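Local coordinates for protein A-adding tRNA nucleotidyltransferase (Aquifex aeolicus, PDB 4WBY) that adds the terminal adenosine to tRNA ending in CC, using ATP, and so completes the 3' CCA end, at residues I152-L155 / S159-E162; R169-A174 / Y229-E234; A201-L206 / K288-E293; Y274-I279 / R301-F306. All coordinates share one frame; numbering follows the deposited sequence.

Contact 1 (I152-L155 / S159-E162); sequences IRVL and SFIE
V154 is the main link from 152-155 to S159 and F160 on the short helix 159-162. Before it in the chain, I152 takes no part across the contact and packs on A170 and F173 of helix 165-177. R153 turns from the contact, and its NE forms a salt bridge with D146. V154 comes next and points at the helix. Its backbone N is held by the hydroxyl of T185. Its CG1 stands anti to the carbonyl carbon (chi1 -67°), and this places the methyl over one face of the F160 ring. V154 CG1 lies 4.0 Å from the centroid of that ring, a CH-pi contact 29° off the ring normal. The nearest ring atom is F160 CZ, 3.5 Å from V154 CG1. The beta carbons also meet, V154 CB to S159 CB at 3.6 Å. L155 adds a polar link through its backbone. Water 1 accepts from L155 N at 3.0 Å and lies 2.7 Å from S159 OG. F160 also rests on L188, L189 and A192 of helix 183-194, so V154 joins a larger apolar cluster. R166, which also touches F160, bonds through NH1 to S159 O and forms a salt bridge with E162 OE1. E162 to R166 spell the EDxxR sequence of class II tRNA nucleotidyltransferases. The contact thus packs the linker after strand 151-152 against the helical turn that leads into this motif, whose D163 and R166 belong to the ATP-binding site.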
# COMPACT_ATOMS: atom_id res chain seq x y z
N ILE A 152 -15.80 -9.63 2.38
CA ILE A 152 -14.98 -9.88 1.20
C ILE A 152 -15.39 -11.24 0.60
O ILE A 152 -15.25 -12.28 1.24
CB ILE A 152 -13.47 -9.89 1.52
CG1 ILE A 152 -13.04 -8.54 2.12
CG2 ILE A 152 -12.64 -10.22 0.29
CD1 ILE A 152 -13.27 -7.33 1.22
N ARG A 153 -15.88 -11.21 -0.63
CA ARG A 153 -16.44 -12.38 -1.30
C ARG A 153 -15.94 -12.45 -2.73
O ARG A 153 -16.04 -11.47 -3.47
CB ARG A 153 -17.97 -12.29 -1.30
CG ARG A 153 -18.65 -13.55 -1.79
CD ARG A 153 -20.13 -13.34 -2.04
NE ARG A 153 -20.80 -12.76 -0.88
CZ ARG A 153 -21.26 -13.45 0.16
NH1 ARG A 153 -21.15 -14.78 0.19
NH2 ARG A 153 -21.84 -12.80 1.16
N VAL A 154 -15.41 -13.61 -3.14
CA VAL A 154 -15.03 -13.78 -4.54
C VAL A 154 -16.27 -13.87 -5.45
O VAL A 154 -17.38 -14.14 -4.99
CB VAL A 154 -14.13 -15.03 -4.75
CG1 VAL A 154 -12.77 -14.82 -4.07
CG2 VAL A 154 -14.83 -16.30 -4.28
N LEU A 155 -16.05 -13.66 -6.74
CA LEU A 155 -17.14 -13.63 -7.73
C LEU A 155 -17.56 -15.02 -8.21
O LEU A 155 -18.67 -15.19 -8.73
CB LEU A 155 -16.73 -12.78 -8.94
CG LEU A 155 -16.20 -11.37 -8.65
CD1 LEU A 155 -16.09 -10.56 -9.92
CD2 LEU A 155 -17.05 -10.65 -7.65
N SER A 159 -12.02 -18.73 -8.02
CA SER A 159 -11.25 -17.49 -8.08
C SER A 159 -9.80 -17.59 -7.58
O SER A 159 -8.89 -17.04 -8.21
CB SER A 159 -11.99 -16.40 -7.30
OG SER A 159 -11.33 -15.16 -7.40
N PHE A 160 -9.58 -18.26 -6.46
CA PHE A 160 -8.22 -18.35 -5.92
C PHE A 160 -7.36 -19.38 -6.67
O PHE A 160 -6.14 -19.28 -6.65
CB PHE A 160 -8.24 -18.69 -4.43
CG PHE A 160 -8.89 -17.65 -3.56
CD1 PHE A 160 -8.44 -16.34 -3.56
CD2 PHE A 160 -9.95 -17.99 -2.73
CE1 PHE A 160 -9.04 -15.37 -2.75
CE2 PHE A 160 -10.56 -17.04 -1.93
CZ PHE A 160 -10.10 -15.73 -1.93
N ILE A 161 -7.98 -20.37 -7.30
CA ILE A 161 -7.24 -21.31 -8.13
C ILE A 161 -6.78 -20.60 -9.40
O ILE A 161 -5.64 -20.74 -9.86
CB ILE A 161 -8.09 -22.54 -8.54
CG1 ILE A 161 -8.77 -23.19 -7.34
CG2 ILE A 161 -7.22 -23.58 -9.25
CD1 ILE A 161 -9.75 -24.30 -7.73
N GLU A 162 -7.70 -19.83 -9.97
CA GLU A 162 -7.49 -19.09 -11.20
C GLU A 162 -6.39 -18.04 -11.05
O GLU A 162 -5.55 -17.87 -11.94
CB GLU A 162 -8.82 -18.45 -11.61
CG GLU A 162 -8.82 -17.55 -12.80
CD GLU A 162 -10.22 -17.01 -13.06
OE1 GLU A 162 -10.75 -16.22 -12.25
OE2 GLU A 162 -10.80 -17.39 -14.09
O HOH W 1 -13.39 -13.56 -8.09

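Contact 2 (R169-A174 / Y229-E234); sequences RALRFA and YRVLEE. With SO4 (sulfate ion), chain D.
On the ATP-binding helix 165-177, L171 packs against Y229 and V231, just past the end of helix 219-228. R169, A170, L171 and R172 all belong to the ATP-binding site, but L171 serves the hydrophobic side of the helix. Both of its methyls touch Y229, and CD1 also meets V231. L171 CD2 lies 3.7 Å from Y229 CD2, approaching the ring at a slant. L171 CD1 meets V231 CG1 tip to tip at 4.0 Å. The leucine has CG anti to its carbonyl carbon (chi1 -56°), which turns the fork of methyls to these two partners. L189 and Y226 also touch L171. With an alanine here in place of L171, Y229 and V231 would probably lose their packing partner on this helix. The other side of the contact is shaped by a Schellman motif. R230, with positive phi, is its C-prime residue, and V231 N returns to Y226 O. This turn brings Y229 and V231 to the same leucine. The hydroxyl of Y229 is tied to E186. On another face of helix 165-177, R172 binds a sulfate, probably from the crystallisation liquor. R172 NH1 donates to sulfate O3 at 3.1 Å in a nearly straight bond (173°). The sulfate oxygen sits in the guanidinium plane, at its edge. The same oxygen lies 3.5 Å from F173 CZ, at the ring edge. R176 and R35, also of the ATP site, bond to this sulfate, while E209 holds R172 NE.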
# COMPACT_ATOMS: atom_id res chain seq x y z
N ARG A 169 -4.66 -10.41 -1.92
CA ARG A 169 -5.50 -9.23 -2.13
C ARG A 169 -6.72 -9.26 -1.21
O ARG A 169 -7.11 -8.22 -0.68
CB ARG A 169 -5.97 -9.14 -3.59
CG ARG A 169 -4.86 -8.89 -4.59
CD ARG A 169 -5.40 -8.78 -6.01
NE ARG A 169 -6.43 -7.77 -6.16
CZ ARG A 169 -6.21 -6.51 -6.51
NH1 ARG A 169 -4.97 -6.08 -6.74
NH2 ARG A 169 -7.22 -5.66 -6.62
N ALA A 170 -7.30 -10.44 -1.02
CA ALA A 170 -8.46 -10.57 -0.13
C ALA A 170 -8.14 -10.05 1.25
O ALA A 170 -8.95 -9.37 1.89
CB ALA A 170 -8.93 -12.01 -0.06
N LEU A 171 -6.94 -10.39 1.72
CA LEU A 171 -6.53 -10.03 3.07
C LEU A 171 -6.19 -8.55 3.15
O LEU A 171 -6.43 -7.91 4.18
CB LEU A 171 -5.36 -10.91 3.51
CG LEU A 171 -5.65 -12.42 3.42
CD1 LEU A 171 -4.49 -13.24 3.98
CD2 LEU A 171 -6.97 -12.76 4.11
N ARG A 172 -5.66 -7.98 2.07
CA ARG A 172 -5.42 -6.53 2.03
C ARG A 172 -6.74 -5.76 2.16
O ARG A 172 -6.85 -4.84 2.97
CB ARG A 172 -4.69 -6.10 0.76
CG ARG A 172 -4.61 -4.58 0.61
CD ARG A 172 -3.49 -4.14 -0.33
NE ARG A 172 -3.61 -4.68 -1.69
CZ ARG A 172 -4.26 -4.09 -2.68
NH1 ARG A 172 -4.88 -2.93 -2.48
NH2 ARG A 172 -4.28 -4.65 -3.88
N PHE A 173 -7.76 -6.15 1.39
CA PHE A 173 -9.03 -5.44 1.48
C PHE A 173 -9.73 -5.71 2.81
O PHE A 173 -10.31 -4.79 3.39
CB PHE A 173 -9.95 -5.79 0.30
CG PHE A 173 -9.44 -5.27 -1.01
CD1 PHE A 173 -9.21 -3.91 -1.19
CD2 PHE A 173 -9.15 -6.13 -2.06
CE1 PHE A 173 -8.73 -3.41 -2.40
CE2 PHE A 173 -8.68 -5.64 -3.27
CZ PHE A 173 -8.46 -4.28 -3.44
N ALA A 174 -9.65 -6.95 3.31
CA ALA A 174 -10.25 -7.25 4.61
C ALA A 174 -9.63 -6.38 5.71
O ALA A 174 -10.34 -5.80 6.53
CB ALA A 174 -10.12 -8.74 4.96
N TYR A 229 -3.88 -16.92 8.12
CA TYR A 229 -4.07 -17.80 6.97
C TYR A 229 -2.76 -18.38 6.44
O TYR A 229 -2.75 -19.03 5.39
CB TYR A 229 -4.84 -17.05 5.87
CG TYR A 229 -6.24 -16.74 6.33
CD1 TYR A 229 -7.16 -17.76 6.56
CD2 TYR A 229 -6.64 -15.43 6.59
CE1 TYR A 229 -8.45 -17.49 7.02
CE2 TYR A 229 -7.92 -15.15 7.04
CZ TYR A 229 -8.82 -16.18 7.26
OH TYR A 229 -10.09 -15.88 7.71
N ARG A 230 -1.68 -18.16 7.19
CA ARG A 230 -0.39 -18.83 6.96
C ARG A 230 0.18 -18.56 5.57
O ARG A 230 0.76 -19.45 4.94
CB ARG A 230 -0.53 -20.34 7.16
CG ARG A 230 -1.12 -20.72 8.51
CD ARG A 230 -1.30 -22.22 8.62
NE ARG A 230 -2.02 -22.61 9.83
CZ ARG A 230 -1.43 -22.90 10.99
NH1 ARG A 230 -0.11 -22.84 11.09
NH2 ARG A 230 -2.17 -23.25 12.04
N VAL A 231 0.06 -17.32 5.10
CA VAL A 231 0.46 -17.06 3.73
C VAL A 231 1.96 -16.78 3.56
O VAL A 231 2.54 -17.20 2.56
CB VAL A 231 -0.34 -15.90 3.11
CG1 VAL A 231 -1.85 -16.18 3.19
CG2 VAL A 231 -0.02 -14.60 3.77
N LEU A 232 2.61 -16.11 4.52
CA LEU A 232 4.01 -15.73 4.34
C LEU A 232 4.93 -16.94 4.31
O LEU A 232 5.97 -16.94 3.65
CB LEU A 232 4.47 -14.76 5.42
CG LEU A 232 3.88 -13.35 5.33
CD1 LEU A 232 4.29 -12.52 6.55
CD2 LEU A 232 4.31 -12.66 4.04
N GLU A 233 4.52 -18.00 5.01
CA GLU A 233 5.27 -19.25 5.03
C GLU A 233 5.35 -19.90 3.65
O GLU A 233 6.25 -20.70 3.38
CB GLU A 233 4.63 -20.23 6.03
CG GLU A 233 4.70 -19.76 7.49
CD GLU A 233 3.50 -18.93 7.95
OE1 GLU A 233 2.85 -18.25 7.11
OE2 GLU A 233 3.22 -18.95 9.16
N GLU A 234 4.41 -19.53 2.77
CA GLU A 234 4.36 -20.05 1.41
C GLU A 234 5.21 -19.23 0.44
O GLU A 234 5.42 -19.65 -0.70
CB GLU A 234 2.92 -20.06 0.89
CG GLU A 234 1.97 -20.89 1.72
CD GLU A 234 2.37 -22.33 1.74
OE1 GLU A 234 2.31 -22.97 0.66
OE2 GLU A 234 2.77 -22.82 2.82
S SO4 D . -7.24 -0.58 -5.07
O1 SO4 D . -8.59 -0.89 -5.59
O2 SO4 D . -7.41 0.11 -3.79
O3 SO4 D . -6.45 -1.80 -4.89
O4 SO4 D . -6.58 0.31 -6.01

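Contact 3 (A201-L206 / K288-E293); sequences APRGRL and KHFLEE
R203 grips the carboxylate of E293 side-on, with one nitrogen to each oxygen. R203 NE donates to E293 OE2 at 2.8 Å, and R203 NH2 donates to E293 OE1 at 3.0 Å. Both oxygens lie close to the guanidinium plane. The carboxylate is not coplanar with it: the two planes are 35° apart, so both donors come from above the carboxylate. The arginine chain bends at chi2 (90°), which turns the guanidinium to the carboxylate, while E293 reaches out extended beyond CG. The two side chains cross at about a right angle. R203 CG, set anti to the backbone N, lies 3.2 Å from E293 OE2. Further out, R203 NH1 donates to the backbone O of I235, which fixes the remaining end of the guanidinium. F290 gives lighter support, with its ring edge 4.4 Å from R203 NH2 at CD1. F290 itself packs on I236 and L275. On the same helix as E293, K288 NZ pairs with E292 OE2 one turn away. On the helix of R203, the ATP-binding R205 bonds to D163. The result is a two-bond interhelical salt bridge. It ties the first turn of helix 203-214 to the last turn of helix 284-293, beside the ATP-binding region.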
# COMPACT_ATOMS: atom_id res chain seq x y z
N ALA A 201 2.38 -19.77 -7.36
CA ALA A 201 1.90 -18.60 -8.12
C ALA A 201 3.06 -17.75 -8.66
O ALA A 201 4.16 -17.81 -8.11
CB ALA A 201 0.99 -17.76 -7.24
N PRO A 202 2.82 -16.96 -9.73
CA PRO A 202 3.86 -16.08 -10.29
C PRO A 202 4.48 -15.18 -9.24
O PRO A 202 3.79 -14.35 -8.65
CB PRO A 202 3.11 -15.25 -11.33
CG PRO A 202 1.96 -16.09 -11.72
CD PRO A 202 1.56 -16.86 -10.49
N ARG A 203 5.78 -15.34 -9.03
CA ARG A 203 6.49 -14.67 -7.95
C ARG A 203 6.37 -13.15 -7.98
O ARG A 203 6.07 -12.52 -6.97
CB ARG A 203 7.97 -15.06 -8.03
CG ARG A 203 8.81 -14.47 -6.93
CD ARG A 203 8.85 -15.40 -5.75
NE ARG A 203 9.65 -14.86 -4.66
CZ ARG A 203 9.60 -15.32 -3.42
NH1 ARG A 203 8.80 -16.33 -3.13
NH2 ARG A 203 10.35 -14.77 -2.48
N GLY A 204 6.58 -12.57 -9.16
CA GLY A 204 6.57 -11.13 -9.30
C GLY A 204 5.25 -10.51 -8.89
O GLY A 204 5.22 -9.45 -8.27
N ARG A 205 4.16 -11.19 -9.21
CA ARG A 205 2.84 -10.66 -8.87
C ARG A 205 2.56 -10.77 -7.37
O ARG A 205 1.91 -9.89 -6.80
CB ARG A 205 1.77 -11.38 -9.69
CG ARG A 205 1.87 -11.03 -11.17
CD ARG A 205 0.72 -11.55 -11.99
NE ARG A 205 -0.56 -10.97 -11.59
CZ ARG A 205 -1.60 -11.68 -11.16
NH1 ARG A 205 -1.52 -13.01 -11.10
NH2 ARG A 205 -2.72 -11.08 -10.80
N LEU A 206 3.06 -11.82 -6.72
CA LEU A 206 2.94 -11.92 -5.26
C LEU A 206 3.71 -10.79 -4.59
O LEU A 206 3.22 -10.15 -3.66
CB LEU A 206 3.45 -13.26 -4.75
CG LEU A 206 2.65 -14.50 -5.13
CD1 LEU A 206 3.28 -15.76 -4.53
CD2 LEU A 206 1.20 -14.35 -4.67
N LYS A 288 18.46 -9.95 2.62
CA LYS A 288 19.00 -9.02 1.63
C LYS A 288 18.38 -9.27 0.26
O LYS A 288 17.93 -8.34 -0.41
CB LYS A 288 20.53 -9.14 1.57
CG LYS A 288 21.21 -8.34 0.47
CD LYS A 288 22.74 -8.50 0.54
CE LYS A 288 23.43 -7.75 -0.59
NZ LYS A 288 23.23 -8.40 -1.91
N HIS A 289 18.35 -10.54 -0.14
CA HIS A 289 17.78 -10.93 -1.42
C HIS A 289 16.29 -10.61 -1.51
O HIS A 289 15.81 -10.16 -2.56
CB HIS A 289 17.99 -12.43 -1.68
CG HIS A 289 17.37 -12.91 -2.96
ND1 HIS A 289 17.95 -12.71 -4.19
CD2 HIS A 289 16.22 -13.58 -3.19
CE1 HIS A 289 17.19 -13.23 -5.13
NE2 HIS A 289 16.13 -13.77 -4.55
N PHE A 290 15.55 -10.85 -0.43
CA PHE A 290 14.12 -10.58 -0.41
C PHE A 290 13.87 -9.08 -0.57
O PHE A 290 13.00 -8.66 -1.34
CB PHE A 290 13.47 -11.09 0.88
CG PHE A 290 12.01 -10.77 0.98
CD1 PHE A 290 11.09 -11.36 0.13
CD2 PHE A 290 11.54 -9.88 1.94
CE1 PHE A 290 9.75 -11.06 0.22
CE2 PHE A 290 10.19 -9.59 2.04
CZ PHE A 290 9.29 -10.17 1.17
N LEU A 291 14.65 -8.25 0.12
CA LEU A 291 14.45 -6.81 -0.00
C LEU A 291 14.79 -6.34 -1.41
O LEU A 291 14.15 -5.43 -1.93
CB LEU A 291 15.27 -6.05 1.04
CG LEU A 291 14.80 -6.26 2.49
CD1 LEU A 291 15.77 -5.56 3.44
CD2 LEU A 291 13.38 -5.77 2.71
N GLU A 292 15.79 -6.95 -2.04
CA GLU A 292 16.11 -6.62 -3.43
C GLU A 292 14.97 -7.05 -4.36
O GLU A 292 14.62 -6.35 -5.31
CB GLU A 292 17.44 -7.26 -3.83
CG GLU A 292 18.63 -6.60 -3.13
CD GLU A 292 19.95 -7.27 -3.41
OE1 GLU A 292 19.97 -8.36 -4.04
OE2 GLU A 292 20.98 -6.71 -3.00
N GLU A 293 14.38 -8.21 -4.08
CA GLU A 293 13.24 -8.70 -4.84
C GLU A 293 12.05 -7.74 -4.71
O GLU A 293 11.26 -7.55 -5.64
CB GLU A 293 12.86 -10.09 -4.36
CG GLU A 293 11.77 -10.75 -5.14
CD GLU A 293 11.72 -12.24 -4.88
OE1 GLU A 293 12.06 -12.66 -3.75
OE2 GLU A 293 11.36 -12.98 -5.80

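Contact 4 (Y274-I279 / R301-F306); sequences YLLILI and RETYKF. With SO4 (sulfate ion), chain E.
Helices 271-278 and 298-309 of the all-helical C-terminal part pack together through L276, I279, T303 and Y304. L276 puts one methyl on each of two neighbours. L276 CD1 lies 3.6 Å from T303 CG2, and the two side chains cross at about a right angle. L276 CD2 lies 3.7 Å from Y304 CB. I279 follows where its helix ends. Its CG1 sits between the backbone N and the carbonyl carbon (chi1 64°), and from there CD1 reaches Y304 CE1 at 3.9 Å. This is apolar helix-to-helix packing, and L291 of the helix between the two in sequence joins it by touching L276 and Y304. A water adds a polar bridge at the rim of the ring. It accepts from Y304 OH at 2.6 Å and donates to I279 O at 2.6 Å. Loss of the Y304 ring to an alanine is likely to leave I279 CD1 without its contact and this water without its donor. The hydroxyl of T303 bonds to S337 and to W299 O. On the outer side of helix 298-309, R301 holds a sulfate, probably from the crystallisation liquor, in a two-pronged grip. R301 NH1 donates to sulfate O1 and R301 NH2 to sulfate O2, each at 2.9 Å.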
# COMPACT_ATOMS: atom_id res chain seq x y z
N TYR A 274 7.82 -2.45 9.45
CA TYR A 274 7.13 -3.67 9.82
C TYR A 274 7.76 -4.85 9.09
O TYR A 274 7.97 -5.91 9.68
CB TYR A 274 5.65 -3.61 9.48
CG TYR A 274 4.84 -2.66 10.34
CD1 TYR A 274 4.32 -3.08 11.56
CD2 TYR A 274 4.59 -1.36 9.92
CE1 TYR A 274 3.57 -2.22 12.34
CE2 TYR A 274 3.85 -0.50 10.70
CZ TYR A 274 3.34 -0.93 11.90
OH TYR A 274 2.60 -0.07 12.67
N LEU A 275 8.05 -4.66 7.81
CA LEU A 275 8.66 -5.71 7.01
C LEU A 275 10.03 -6.11 7.57
O LEU A 275 10.35 -7.29 7.66
CB LEU A 275 8.79 -5.27 5.56
CG LEU A 275 9.11 -6.40 4.60
CD1 LEU A 275 7.90 -7.31 4.43
CD2 LEU A 275 9.56 -5.82 3.27
N LEU A 276 10.83 -5.12 7.95
CA LEU A 276 12.14 -5.40 8.53
C LEU A 276 12.03 -6.22 9.81
O LEU A 276 12.81 -7.14 10.03
CB LEU A 276 12.90 -4.11 8.84
CG LEU A 276 13.33 -3.31 7.61
CD1 LEU A 276 14.12 -2.08 8.02
CD2 LEU A 276 14.16 -4.17 6.66
N ILE A 277 11.07 -5.87 10.67
CA ILE A 277 10.84 -6.66 11.88
C ILE A 277 10.39 -8.09 11.52
O ILE A 277 10.87 -9.06 12.10
CB ILE A 277 9.80 -5.99 12.81
CG1 ILE A 277 10.34 -4.67 13.37
CG2 ILE A 277 9.39 -6.93 13.94
CD1 ILE A 277 11.70 -4.79 14.04
N LEU A 278 9.48 -8.20 10.55
CA LEU A 278 8.99 -9.50 10.09
C LEU A 278 10.10 -10.46 9.64
O LEU A 278 10.04 -11.65 9.92
CB LEU A 278 8.03 -9.32 8.92
CG LEU A 278 6.53 -9.30 9.12
CD1 LEU A 278 5.92 -9.13 7.75
CD2 LEU A 278 6.05 -10.58 9.78
N ILE A 279 11.10 -9.93 8.96
CA ILE A 279 12.14 -10.77 8.38
C ILE A 279 13.41 -10.76 9.22
O ILE A 279 14.46 -11.22 8.77
CB ILE A 279 12.47 -10.35 6.93
CG1 ILE A 279 13.08 -8.94 6.89
CG2 ILE A 279 11.22 -10.46 6.05
CD1 ILE A 279 13.68 -8.56 5.56
N ARG A 301 17.17 -1.02 2.70
CA ARG A 301 18.20 -2.02 2.53
C ARG A 301 19.40 -1.73 3.43
O ARG A 301 19.98 -2.66 4.00
CB ARG A 301 18.61 -2.11 1.06
CG ARG A 301 17.46 -2.60 0.19
CD ARG A 301 17.82 -2.75 -1.27
NE ARG A 301 17.89 -1.47 -1.95
CZ ARG A 301 19.02 -0.93 -2.39
NH1 ARG A 301 20.17 -1.56 -2.20
NH2 ARG A 301 19.01 0.25 -2.99
N GLU A 302 19.74 -0.45 3.58
CA GLU A 302 20.84 -0.08 4.46
C GLU A 302 20.44 -0.28 5.93
O GLU A 302 21.25 -0.74 6.73
CB GLU A 302 21.25 1.38 4.22
CG GLU A 302 21.81 1.65 2.82
CD GLU A 302 23.19 1.06 2.56
OE1 GLU A 302 23.83 0.56 3.52
OE2 GLU A 302 23.64 1.10 1.40
N THR A 303 19.20 0.03 6.28
CA THR A 303 18.76 -0.19 7.65
C THR A 303 18.74 -1.68 7.98
O THR A 303 19.11 -2.08 9.09
CB THR A 303 17.39 0.45 7.92
OG1 THR A 303 17.56 1.87 7.98
CG2 THR A 303 16.79 -0.02 9.24
N TYR A 304 18.35 -2.52 7.02
CA TYR A 304 18.41 -3.97 7.26
C TYR A 304 19.84 -4.47 7.49
O TYR A 304 20.08 -5.23 8.43
CB TYR A 304 17.77 -4.73 6.09
CG TYR A 304 17.83 -6.23 6.29
CD1 TYR A 304 17.00 -6.86 7.21
CD2 TYR A 304 18.73 -7.01 5.59
CE1 TYR A 304 17.07 -8.23 7.42
CE2 TYR A 304 18.81 -8.37 5.78
CZ TYR A 304 17.98 -8.98 6.69
OH TYR A 304 18.08 -10.34 6.87
N LYS A 305 20.78 -4.04 6.67
CA LYS A 305 22.17 -4.44 6.85
C LYS A 305 22.66 -3.98 8.21
O LYS A 305 23.34 -4.73 8.93
CB LYS A 305 23.05 -3.87 5.73
CG LYS A 305 24.53 -4.30 5.79
CD LYS A 305 25.28 -3.69 4.62
CE LYS A 305 26.70 -4.20 4.52
NZ LYS A 305 27.38 -3.60 3.34
N PHE A 306 22.29 -2.76 8.59
CA PHE A 306 22.67 -2.20 9.88
C PHE A 306 22.06 -3.01 11.02
O PHE A 306 22.74 -3.31 12.01
CB PHE A 306 22.23 -0.73 9.97
CG PHE A 306 22.85 0.00 11.13
CD1 PHE A 306 22.26 -0.03 12.39
CD2 PHE A 306 24.03 0.70 10.96
CE1 PHE A 306 22.84 0.64 13.46
CE2 PHE A 306 24.61 1.39 12.03
CZ PHE A 306 24.02 1.35 13.28
S SO4 E . 22.65 0.84 -3.92
O1 SO4 E . 22.39 -0.59 -3.77
O2 SO4 E . 21.48 1.62 -3.52
O3 SO4 E . 23.81 1.22 -3.12
O4 SO4 E . 22.97 1.14 -5.32
O HOH W 2 17.08 -11.17 9.08

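This chain is the C-terminal nucleotidyltransferase part of a longer protein. The contacts run from the edge of its head domain into the helical part that follows. Contact 1 closes before the others open, and contact 2 closes before contact 4. The segments of contact 3 alternate with those of contacts 2 and 4. Contacts 1 and 2, about 13 Å apart between centres, use the consecutive helices 159-162 and 165-177. Contact 2 meets contact 4 through L232 and L278. Helix 284-293 of contact 3 packs on both helices of contact 4, their centres about 15 Å apart. Contacts 1 and 4 are about 32 Å apart. The series connects the ATP-binding region with helices away from it.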